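Pgp2 (Campylobacter jejuni subsp. jejuni, PDB 6XJ6) probably trims peptidoglycan as an LD-carboxypeptidase of the YkuD family and directs helical cell shape, with an accessory NTF2-like domain whose pocket binds peptidoglycan. Local coordinates at residues L72-K84 with S239-R251. Residues are numbered along the deposited sequence; the frame is centred on the assembly and turned at random.
Sequences LKTPVGFYELGRK and SPYPNLENETMYR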
loop_
_atom_site.group_PDB
_atom_site.type_symbol
_atom_site.label_atom_id
_atom_site.label_comp_id
_atom_site.label_asym_id
_atom_site.label_seq_id
_atom_site.Cartn_x
_atom_site.Cartn_y
_atom_site.Cartn_z
ATOM N N LEU A 72 12.639 -14.712 8.410
ATOM C CA LEU A 72 12.405 -14.092 9.711
ATOM C C LEU A 72 12.315 -12.574 9.650
ATOM O O LEU A 72 12.252 -11.917 10.701
ATOM C CB LEU A 72 13.469 -14.506 10.735
ATOM C CG LEU A 72 13.676 -16.006 10.933
ATOM C CD1 LEU A 72 14.722 -16.223 12.011
ATOM C CD2 LEU A 72 12.370 -16.695 11.297
ATOM N N LYS A 73 12.286 -11.990 8.461
ATOM C CA LYS A 73 12.295 -10.544 8.340
ATOM C C LYS A 73 10.883 -9.988 8.416
ATOM O O LYS A 73 9.913 -10.631 8.006
ATOM C CB LYS A 73 12.948 -10.128 7.022
ATOM C CG LYS A 73 14.434 -10.441 6.975
ATOM C CD LYS A 73 15.008 -10.298 5.585
ATOM C CE LYS A 73 16.497 -10.633 5.585
ATOM N NZ LYS A 73 17.075 -10.651 4.213
ATOM N N THR A 74 10.780 -8.766 8.956
ATOM C CA THR A 74 9.525 -8.028 8.873
ATOM C C THR A 74 9.475 -7.263 7.552
ATOM O O THR A 74 10.425 -6.536 7.228
ATOM C CB THR A 74 9.402 -7.063 10.044
ATOM O OG1 THR A 74 9.233 -7.812 11.254
ATOM C CG2 THR A 74 8.206 -6.128 9.874
ATOM N N PRO A 75 8.411 -7.412 6.766
ATOM C CA PRO A 75 8.357 -6.717 5.475
ATOM C C PRO A 75 8.270 -5.204 5.605
ATOM O O PRO A 75 7.618 -4.656 6.500
ATOM C CB PRO A 75 7.108 -7.288 4.792
ATOM C CG PRO A 75 6.354 -8.000 5.816
ATOM C CD PRO A 75 7.232 -8.260 7.003
ATOM N N VAL A 76 8.937 -4.545 4.670
ATOM C CA VAL A 76 8.924 -3.098 4.511
ATOM C C VAL A 76 7.980 -2.771 3.364
ATOM O O VAL A 76 8.037 -3.405 2.302
ATOM C CB VAL A 76 10.349 -2.600 4.223
ATOM C CG1 VAL A 76 10.370 -1.135 3.826
ATOM C CG2 VAL A 76 11.238 -2.857 5.432
ATOM N N GLY A 77 7.098 -1.798 3.571
ATOM C CA GLY A 77 6.185 -1.392 2.526
ATOM C C GLY A 77 4.872 -0.912 3.107
ATOM O O GLY A 77 4.804 -0.501 4.263
ATOM N N PHE A 78 3.838 -0.985 2.271
ATOM C CA PHE A 78 2.505 -0.513 2.622
ATOM C C PHE A 78 1.524 -1.655 2.418
ATOM O O PHE A 78 1.446 -2.221 1.319
ATOM C CB PHE A 78 2.114 0.704 1.775
ATOM C CG PHE A 78 1.020 1.531 2.378
ATOM C CD1 PHE A 78 1.316 2.584 3.227
ATOM C CD2 PHE A 78 -0.305 1.267 2.087
ATOM C CE1 PHE A 78 0.308 3.356 3.772
ATOM C CE2 PHE A 78 -1.314 2.036 2.634
ATOM C CZ PHE A 78 -1.002 3.078 3.484
ATOM N N TYR A 79 0.780 -1.974 3.474
ATOM C CA TYR A 79 -0.094 -3.133 3.561
ATOM C C TYR A 79 -1.418 -2.701 4.180
ATOM O O TYR A 79 -1.648 -1.518 4.463
ATOM C CB TYR A 79 0.586 -4.244 4.382
ATOM C CG TYR A 79 1.855 -4.730 3.736
ATOM C CD1 TYR A 79 3.080 -4.149 4.041
ATOM C CD2 TYR A 79 1.822 -5.736 2.787
ATOM C CE1 TYR A 79 4.237 -4.560 3.425
ATOM C CE2 TYR A 79 2.980 -6.165 2.168
ATOM C CZ TYR A 79 4.183 -5.570 2.486
ATOM O OH TYR A 79 5.325 -5.975 1.854
ATOM N N GLU A 80 -2.298 -3.670 4.387
ATOM C CA GLU A 80 -3.543 -3.460 5.101
ATOM C C GLU A 80 -3.591 -4.387 6.304
ATOM O O GLU A 80 -2.911 -5.419 6.346
ATOM C CB GLU A 80 -4.746 -3.707 4.192
ATOM C CG GLU A 80 -4.718 -2.857 2.955
ATOM C CD GLU A 80 -5.740 -3.287 1.956
ATOM O OE1 GLU A 80 -6.938 -3.088 2.236
ATOM O OE2 GLU A 80 -5.344 -3.853 0.910
ATOM N N LEU A 81 -4.401 -4.000 7.285
ATOM C CA LEU A 81 -4.580 -4.769 8.508
ATOM C C LEU A 81 -5.990 -5.341 8.566
ATOM O O LEU A 81 -6.973 -4.622 8.341
ATOM C CB LEU A 81 -4.338 -3.906 9.742
ATOM C CG LEU A 81 -4.089 -4.695 11.026
ATOM C CD1 LEU A 81 -2.758 -5.426 10.980
ATOM C CD2 LEU A 81 -4.141 -3.752 12.216
ATOM N N GLY A 82 -6.080 -6.637 8.870
ATOM C CA GLY A 82 -7.355 -7.295 9.051
ATOM C C GLY A 82 -7.904 -7.115 10.455
ATOM O O GLY A 82 -7.313 -6.466 11.318
ATOM N N ARG A 83 -9.062 -7.726 10.682
ATOM C CA ARG A 83 -9.783 -7.564 11.934
ATOM C C ARG A 83 -9.152 -8.410 13.035
ATOM O O ARG A 83 -8.516 -9.436 12.777
ATOM C CB ARG A 83 -11.250 -7.967 11.760
ATOM N N LYS A 84 -9.337 -7.963 14.275
ATOM C CA LYS A 84 -8.889 -8.722 15.435
ATOM C C LYS A 84 -9.364 -10.165 15.333
ATOM O O LYS A 84 -10.531 -10.427 15.021
ATOM C CB LYS A 84 -9.463 -8.087 16.702
ATOM C CG LYS A 84 -8.970 -8.723 17.994
ATOM C CD LYS A 84 -9.387 -7.925 19.225
ATOM C CE LYS A 84 -10.874 -8.000 19.469
ATOM N NZ LYS A 84 -11.248 -7.241 20.696
ATOM N N SER A 239 -0.831 6.451 -1.131
ATOM C CA SER A 239 -0.032 6.289 0.064
ATOM C C SER A 239 1.450 6.164 -0.260
ATOM O O SER A 239 1.821 5.501 -1.235
ATOM C CB SER A 239 -0.465 5.008 0.782
ATOM O OG SER A 239 -1.861 5.004 1.025
ATOM N N PRO A 240 2.320 6.735 0.569
ATOM C CA PRO A 240 3.756 6.536 0.373
ATOM C C PRO A 240 4.129 5.094 0.678
ATOM O O PRO A 240 3.539 4.459 1.550
ATOM C CB PRO A 240 4.381 7.500 1.392
ATOM C CG PRO A 240 3.380 7.582 2.475
ATOM C CD PRO A 240 2.039 7.516 1.790
ATOM N N TYR A 241 5.115 4.592 -0.060
ATOM C CA TYR A 241 5.464 3.172 -0.039
ATOM C C TYR A 241 6.924 3.005 0.367
ATOM O O TYR A 241 7.826 3.165 -0.476
ATOM C CB TYR A 241 5.208 2.526 -1.406
ATOM C CG TYR A 241 5.186 1.013 -1.335
ATOM C CD1 TYR A 241 6.364 0.280 -1.349
ATOM C CD2 TYR A 241 3.987 0.317 -1.209
ATOM C CE1 TYR A 241 6.350 -1.088 -1.271
ATOM C CE2 TYR A 241 3.967 -1.051 -1.120
ATOM C CZ TYR A 241 5.149 -1.755 -1.144
ATOM O OH TYR A 241 5.162 -3.131 -1.059
ATOM N N PRO A 242 7.211 2.705 1.634
ATOM C CA PRO A 242 8.610 2.535 2.049
ATOM C C PRO A 242 9.268 1.398 1.295
ATOM O O PRO A 242 8.653 0.363 1.042
ATOM C CB PRO A 242 8.504 2.218 3.544
ATOM C CG PRO A 242 7.177 2.791 3.968
ATOM C CD PRO A 242 6.285 2.606 2.781
ATOM N N ASN A 243 10.542 1.590 0.965
ATOM C CA ASN A 243 11.284 0.560 0.257
ATOM C C ASN A 243 12.770 0.736 0.537
ATOM O O ASN A 243 13.216 1.790 0.997
ATOM C CB ASN A 243 11.006 0.627 -1.246
ATOM C CG ASN A 243 11.517 1.892 -1.863
ATOM O OD1 ASN A 243 12.651 1.947 -2.330
ATOM N ND2 ASN A 243 10.690 2.927 -1.856
ATOM N N LEU A 244 13.527 -0.318 0.245
ATOM C CA LEU A 244 14.972 -0.323 0.430
ATOM C C LEU A 244 15.722 -0.216 -0.887
ATOM O O LEU A 244 16.872 -0.657 -0.981
ATOM C CB LEU A 244 15.401 -1.577 1.190
ATOM C CG LEU A 244 14.919 -1.593 2.639
ATOM C CD1 LEU A 244 15.391 -2.844 3.348
ATOM C CD2 LEU A 244 15.418 -0.360 3.366
ATOM N N GLU A 245 15.088 0.339 -1.912
ATOM C CA GLU A 245 15.698 0.466 -3.228
ATOM C C GLU A 245 15.944 1.919 -3.602
ATOM O O GLU A 245 16.229 2.210 -4.769
ATOM C CB GLU A 245 14.814 -0.202 -4.281
ATOM C CG GLU A 245 14.548 -1.677 -4.022
ATOM C CD GLU A 245 15.075 -2.560 -5.129
ATOM O OE1 GLU A 245 16.265 -2.422 -5.484
ATOM O OE2 GLU A 245 14.298 -3.387 -5.653
ATOM N N ASN A 246 15.833 2.834 -2.643
ATOM C CA ASN A 246 16.039 4.254 -2.902
ATOM C C ASN A 246 15.164 4.727 -4.062
ATOM O O ASN A 246 15.617 5.419 -4.978
ATOM C CB ASN A 246 17.517 4.548 -3.170
ATOM C CG ASN A 246 17.809 6.032 -3.262
ATOM O OD1 ASN A 246 17.178 6.842 -2.584
ATOM N ND2 ASN A 246 18.765 6.398 -4.112
ATOM N N GLU A 247 13.893 4.333 -4.030
ATOM C CA GLU A 247 12.935 4.779 -5.028
ATOM C C GLU A 247 11.818 5.538 -4.337
ATOM O O GLU A 247 11.504 5.285 -3.175
ATOM C CB GLU A 247 12.323 3.611 -5.816
ATOM C CG GLU A 247 13.310 2.827 -6.673
ATOM C CD GLU A 247 13.761 3.562 -7.930
ATOM O OE1 GLU A 247 13.188 4.618 -8.281
ATOM O OE2 GLU A 247 14.705 3.072 -8.575
ATOM N N THR A 248 11.221 6.478 -5.068
ATOM C CA THR A 248 10.044 7.194 -4.589
ATOM C C THR A 248 8.847 6.401 -5.078
ATOM O O THR A 248 8.518 6.426 -6.262
ATOM C CB THR A 248 10.022 8.617 -5.127
ATOM O OG1 THR A 248 11.251 9.264 -4.787
ATOM C CG2 THR A 248 8.849 9.388 -4.520
ATOM N N MET A 249 8.225 5.668 -4.168
ATOM C CA MET A 249 7.169 4.731 -4.512
ATOM C C MET A 249 5.890 5.100 -3.782
ATOM O O MET A 249 5.914 5.659 -2.678
ATOM C CB MET A 249 7.565 3.303 -4.154
ATOM C CG MET A 249 8.707 2.806 -4.993
ATOM S SD MET A 249 9.234 1.147 -4.553
ATOM C CE MET A 249 7.749 0.233 -4.870
ATOM N N TYR A 250 4.768 4.799 -4.433
ATOM C CA TYR A 250 3.457 5.023 -3.854
ATOM C C TYR A 250 2.552 3.862 -4.220
ATOM O O TYR A 250 2.751 3.187 -5.237
ATOM C CB TYR A 250 2.807 6.302 -4.391
ATOM C CG TYR A 250 3.346 7.585 -3.808
ATOM C CD1 TYR A 250 4.531 8.135 -4.259
ATOM C CD2 TYR A 250 2.654 8.259 -2.817
ATOM C CE1 TYR A 250 5.016 9.340 -3.719
ATOM C CE2 TYR A 250 3.131 9.436 -2.279
ATOM C CZ TYR A 250 4.308 9.968 -2.732
ATOM O OH TYR A 250 4.765 11.159 -2.196
ATOM N N ARG A 251 1.545 3.650 -3.374
ATOM C CA ARG A 251 0.436 2.757 -3.666
ATOM C C ARG A 251 -0.779 3.618 -3.980
ATOM O O ARG A 251 -1.057 4.579 -3.261
ATOM C CB ARG A 251 0.136 1.850 -2.478
ATOM C CG ARG A 251 -0.841 0.769 -2.815
ATOM C CD ARG A 251 -1.273 0.010 -1.591
ATOM N NE ARG A 251 -2.495 0.599 -1.090
ATOM C CZ ARG A 251 -3.497 -0.068 -0.536
ATOM N NH1 ARG A 251 -3.437 -1.382 -0.369
ATOM N NH2 ARG A 251 -4.566 0.598 -0.136
HETATM O O HOH W 1 9.335 -2.219 0.100
HETATM O O HOH W 2 7.191 -4.484 -0.307
HETATM O O HOH W 3 -0.779 -3.027 -0.150
HETATM O O HOH W 4 -7.331 -0.889 -0.152
#
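Val76 packs its CG1 methyl on the Pro242 ring; Val76 CG1 lies 3.8 Å from Pro242 CB. CG1 lies anti to the backbone N (chi1 171°), which turns this branch to the proline. A water lies within hydrogen-bonding distance of both Val76 O and Pro242 O. Gly77 lies over one face of the Tyr241 ring, with CA 4.0 Å from the ring centroid, and CA also makes a CH...O contact with Pro242 O. The backbone angles of Gly77 call for glycine, and the absence of a CB lets its CA come over the ring. Phe78 N sits above the same tyrosine face. The Phe78 side chain carries much of the contact. Its CB meets Tyr241 CD2 at 3.5 Å, and Ser239 CB stands over one ring face in a CH-pi contact. Arg251 crosses Phe78 at about a right angle, guanidinium and ring planes 53° apart. Tyr79 OH and Tyr241 OH share a water; Asp106 and Asn103, respectively, also bond them. Glu80 OE2 reaches the guanidinium edge, 3.4 Å from Arg251 NH1, in a salt bridge whose hydrogen bond is weak. Glu80 OE1 pairs with Lys155. Strand 77-80 is an outermost strand of the catalytic-domain sheet and pairs with strand 156-161. Strands 232-240 and 249-260 belong to the NTF2-like domain, so the contact is a buried interdomain junction. Phe157 touches both Glu80 and Arg251, and strand 263-275 packs on Arg251 through Ile270 and Tyr272.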